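Local coordinates for maltose-binding protein MalE1 (Thermotoga maritima, PDB 6DTU) that binds maltotetraose and probably related malto-oligosaccharides in its cleft, and probably delivers them to a membrane transporter for uptake, at residues M1-T6 against K275-E280. Sequence-based numbering, arbitrary orientation.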
ATOM      1  N   MET A   1     -35.515 -17.275  -1.643  1.00 21.98           N
ATOM      2  CA  MET A   1     -34.243 -17.589  -0.992  1.00 16.55           C
ATOM      3  C   MET A   1     -33.361 -16.345  -0.985  1.00 17.59           C
ATOM      4  O   MET A   1     -33.109 -15.776  -2.039  1.00 17.30           O
ATOM      5  CB  MET A   1     -33.544 -18.729  -1.743  1.00 15.08           C
ATOM      6  CG  MET A   1     -32.364 -19.320  -1.008  1.00 22.56           C
ATOM      7  SD  MET A   1     -31.395 -20.330  -2.129  1.00 20.85           S
ATOM      8  CE  MET A   1     -30.427 -19.078  -2.979  1.00 19.96           C
ATOM      9  N   GLN A   2     -32.889 -15.929   0.190  1.00 16.23           N
ATOM     10  CA  GLN A   2     -32.088 -14.706   0.278  1.00 16.18           C
ATOM     11  C   GLN A   2     -30.727 -14.912  -0.379  1.00 14.40           C
ATOM     12  O   GLN A   2     -30.098 -15.949  -0.185  1.00 15.23           O
ATOM     13  CB  GLN A   2     -31.846 -14.283   1.718  1.00 15.04           C
ATOM     14  CG  GLN A   2     -33.067 -13.742   2.435  1.00 19.27           C
ATOM     15  CD  GLN A   2     -33.682 -14.793   3.317  1.00 21.67           C
ATOM     16  OE1 GLN A   2     -33.493 -15.989   3.081  1.00 24.57           O
ATOM     17  NE2 GLN A   2     -34.412 -14.362   4.348  1.00 26.51           N
ATOM     18  N   PRO A   3     -30.262 -13.945  -1.160  1.00 14.83           N
ATOM     19  CA  PRO A   3     -28.929 -14.022  -1.761  1.00 13.58           C
ATOM     20  C   PRO A   3     -27.885 -13.559  -0.756  1.00 14.11           C
ATOM     21  O   PRO A   3     -28.203 -12.995   0.294  1.00 14.36           O
ATOM     22  CB  PRO A   3     -29.029 -13.034  -2.926  1.00 16.41           C
ATOM     23  CG  PRO A   3     -29.897 -11.962  -2.371  1.00 17.12           C
ATOM     24  CD  PRO A   3     -30.936 -12.682  -1.489  1.00 16.02           C
ATOM     25  N   LYS A   4     -26.623 -13.785  -1.107  1.00 14.38           N
ATOM     26  CA  LYS A   4     -25.507 -13.465  -0.228  1.00 13.72           C
ATOM     27  C   LYS A   4     -24.386 -12.813  -1.020  1.00 14.98           C
ATOM     28  O   LYS A   4     -24.090 -13.230  -2.147  1.00 14.13           O
ATOM     29  CB  LYS A   4     -24.972 -14.760   0.400  1.00 15.92           C
ATOM     30  CG  LYS A   4     -23.821 -14.595   1.358  1.00 15.93           C
ATOM     31  CD  LYS A   4     -23.469 -15.971   1.909  1.00 16.33           C
ATOM     32  CE  LYS A   4     -22.360 -15.928   2.865  1.00 21.54           C
ATOM     33  NZ  LYS A   4     -22.228 -17.276   3.495  1.00 17.19           N
ATOM     34  N   LEU A   5     -23.767 -11.799  -0.417  1.00 13.94           N
ATOM     35  CA  LEU A   5     -22.515 -11.223  -0.903  1.00 10.92           C
ATOM     36  C   LEU A   5     -21.417 -11.475   0.110  1.00 12.87           C
ATOM     37  O   LEU A   5     -21.559 -11.135   1.294  1.00 15.31           O
ATOM     38  CB  LEU A   5     -22.631  -9.716  -1.114  1.00 16.08           C
ATOM     39  CG  LEU A   5     -23.626  -9.241  -2.180  1.00 14.71           C
ATOM     40  CD1 LEU A   5     -23.683  -7.743  -2.191  1.00 14.21           C
ATOM     41  CD2 LEU A   5     -23.251  -9.820  -3.544  1.00 15.32           C
ATOM     42  N   THR A   6     -20.329 -12.075  -0.356  1.00 12.55           N
ATOM     43  CA  THR A   6     -19.143 -12.313   0.456  1.00 13.24           C
ATOM     44  C   THR A   6     -18.029 -11.380   0.007  1.00 15.54           C
ATOM     45  O   THR A   6     -17.778 -11.232  -1.196  1.00 15.87           O
ATOM     46  CB  THR A   6     -18.713 -13.767   0.329  1.00 14.21           C
ATOM     47  OG1 THR A   6     -19.784 -14.597   0.806  1.00 18.90           O
ATOM     48  CG2 THR A   6     -17.469 -14.019   1.199  1.00 17.66           C
ATOM     49  N   LYS A 275     -22.722 -11.097  -9.346  1.00 12.25           N
ATOM     50  CA  LYS A 275     -21.954  -9.908  -9.687  1.00 12.46           C
ATOM     51  C   LYS A 275     -22.822  -8.680  -9.918  1.00 15.29           C
ATOM     52  O   LYS A 275     -22.393  -7.559  -9.611  1.00 13.53           O
ATOM     53  CB  LYS A 275     -20.991 -10.178 -10.836  1.00 12.61           C
ATOM     54  CG  LYS A 275     -21.614 -10.551 -12.172  1.00 14.43           C
ATOM     55  CD  LYS A 275     -20.500 -11.011 -13.093  1.00 14.96           C
ATOM     56  CE  LYS A 275     -20.959 -11.312 -14.501  1.00 16.70           C
ATOM     57  NZ  LYS A 275     -19.735 -11.730 -15.293  1.00 18.36           N
ATOM     58  N   LEU A 276     -24.027  -8.853 -10.452  1.00 13.29           N
ATOM     59  CA  LEU A 276     -24.907  -7.705 -10.627  1.00 11.65           C
ATOM     60  C   LEU A 276     -25.300  -7.117  -9.279  1.00 11.37           C
ATOM     61  O   LEU A 276     -25.318  -5.894  -9.107  1.00 14.96           O
ATOM     62  CB  LEU A 276     -26.151  -8.108 -11.417  1.00 14.13           C
ATOM     63  CG  LEU A 276     -25.929  -8.492 -12.869  1.00 17.81           C
ATOM     64  CD1 LEU A 276     -27.226  -8.983 -13.475  1.00 16.37           C
ATOM     65  CD2 LEU A 276     -25.394  -7.322 -13.650  1.00 17.04           C
ATOM     66  N   LEU A 277     -25.609  -7.972  -8.308  1.00 14.01           N
ATOM     67  CA  LEU A 277     -25.958  -7.478  -6.979  1.00 13.21           C
ATOM     68  C   LEU A 277     -24.752  -6.855  -6.282  1.00 11.95           C
ATOM     69  O   LEU A 277     -24.903  -5.852  -5.563  1.00 13.14           O
ATOM     70  CB  LEU A 277     -26.567  -8.607  -6.145  1.00 13.14           C
ATOM     71  CG  LEU A 277     -27.016  -8.262  -4.727  1.00 14.40           C
ATOM     72  CD1 LEU A 277     -28.076  -7.157  -4.695  1.00 14.85           C
ATOM     73  CD2 LEU A 277     -27.516  -9.530  -4.026  1.00 14.07           C
ATOM     74  N   ALA A 278     -23.552  -7.420  -6.498  1.00 11.57           N
ATOM     75  CA  ALA A 278     -22.327  -6.864  -5.928  1.00 11.66           C
ATOM     76  C   ALA A 278     -22.074  -5.461  -6.455  1.00 13.02           C
ATOM     77  O   ALA A 278     -21.750  -4.550  -5.684  1.00 13.98           O
ATOM     78  CB  ALA A 278     -21.130  -7.772  -6.238  1.00 13.34           C
ATOM     79  N   ILE A 279     -22.234  -5.270  -7.766  1.00 12.47           N
ATOM     80  CA  ILE A 279     -22.087  -3.935  -8.332  1.00 11.43           C
ATOM     81  C   ILE A 279     -23.100  -2.974  -7.711  1.00 13.72           C
ATOM     82  O   ILE A 279     -22.759  -1.838  -7.352  1.00 14.19           O
ATOM     83  CB  ILE A 279     -22.180  -3.989  -9.874  1.00 12.09           C
ATOM     84  CG1 ILE A 279     -20.956  -4.698 -10.441  1.00 12.08           C
ATOM     85  CG2 ILE A 279     -22.230  -2.572 -10.438  1.00 14.79           C
ATOM     86  CD1 ILE A 279     -21.106  -5.024 -11.960  1.00 13.64           C
ATOM     87  N   GLU A 280     -24.356  -3.416  -7.557  1.00 14.97           N
ATOM     88  CA  GLU A 280     -25.385  -2.565  -6.960  1.00 14.86           C
ATOM     89  C   GLU A 280     -25.015  -2.149  -5.543  1.00 15.44           C
ATOM     90  O   GLU A 280     -25.193  -0.993  -5.151  1.00 15.85           O
ATOM     91  CB  GLU A 280     -26.734  -3.285  -6.952  1.00 15.76           C
ATOM     92  CG  GLU A 280     -27.865  -2.516  -6.209  1.00 18.19           C
ATOM     93  CD  GLU A 280     -28.409  -1.303  -6.976  1.00 19.27           C
ATOM     94  OE1 GLU A 280     -28.065  -1.111  -8.168  1.00 21.80           O
ATOM     95  OE2 GLU A 280     -29.196  -0.531  -6.378  1.00 21.24           O
TER
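K275 NZ, on the helix whose L277 and A278 pack against P3 and L5, is gripped twice: a salt bridge to E76 OE1 and a hydrogen bond to A270 O. The side chain of K275 leaves its backbone away from the strand and does not enter the contact, which has no hydrogen bond across it and is built from four apolar side chains. L5 and L277 carry most of it. In L5, CG stands anti to the carbonyl carbon (chi1 -64°), and with the next torsion extended the two methyls lie over the peptide link between L277 and A278. CD2 rests 3.8 Å from A278 N and 4.0 Å from A278 CB, while CD1 lies 4.1 Å from L277 O and 4.2 Å from L277 CG. An alanine in place of L5 would remove both methyls and would probably leave a gap over the L277-A278 peptide, with A278 CB losing its apolar neighbour on the strand. Further out, L277 reaches across with CG anti to its backbone N (chi1 -179°) and sets CD2 against the proline ring, 3.8 Å from P3 CG and 4.0 Å from P3 CB; the two side chains cross at about a right angle. V30 touches both P3 and L277. In the fold, this places helix 275-286 on the sheet of one lobe of the binding protein: strand 4-9 pairs in parallel with 31-36 and 58-62, and A278 also touches V268 of strand 260-268. Apolar groups meet each other and, at L5, the L277-A278 backbone, so the direct contribution of this contact is van der Waals packing and burial of a modest apolar surface, with no directional bond across it to fix the register.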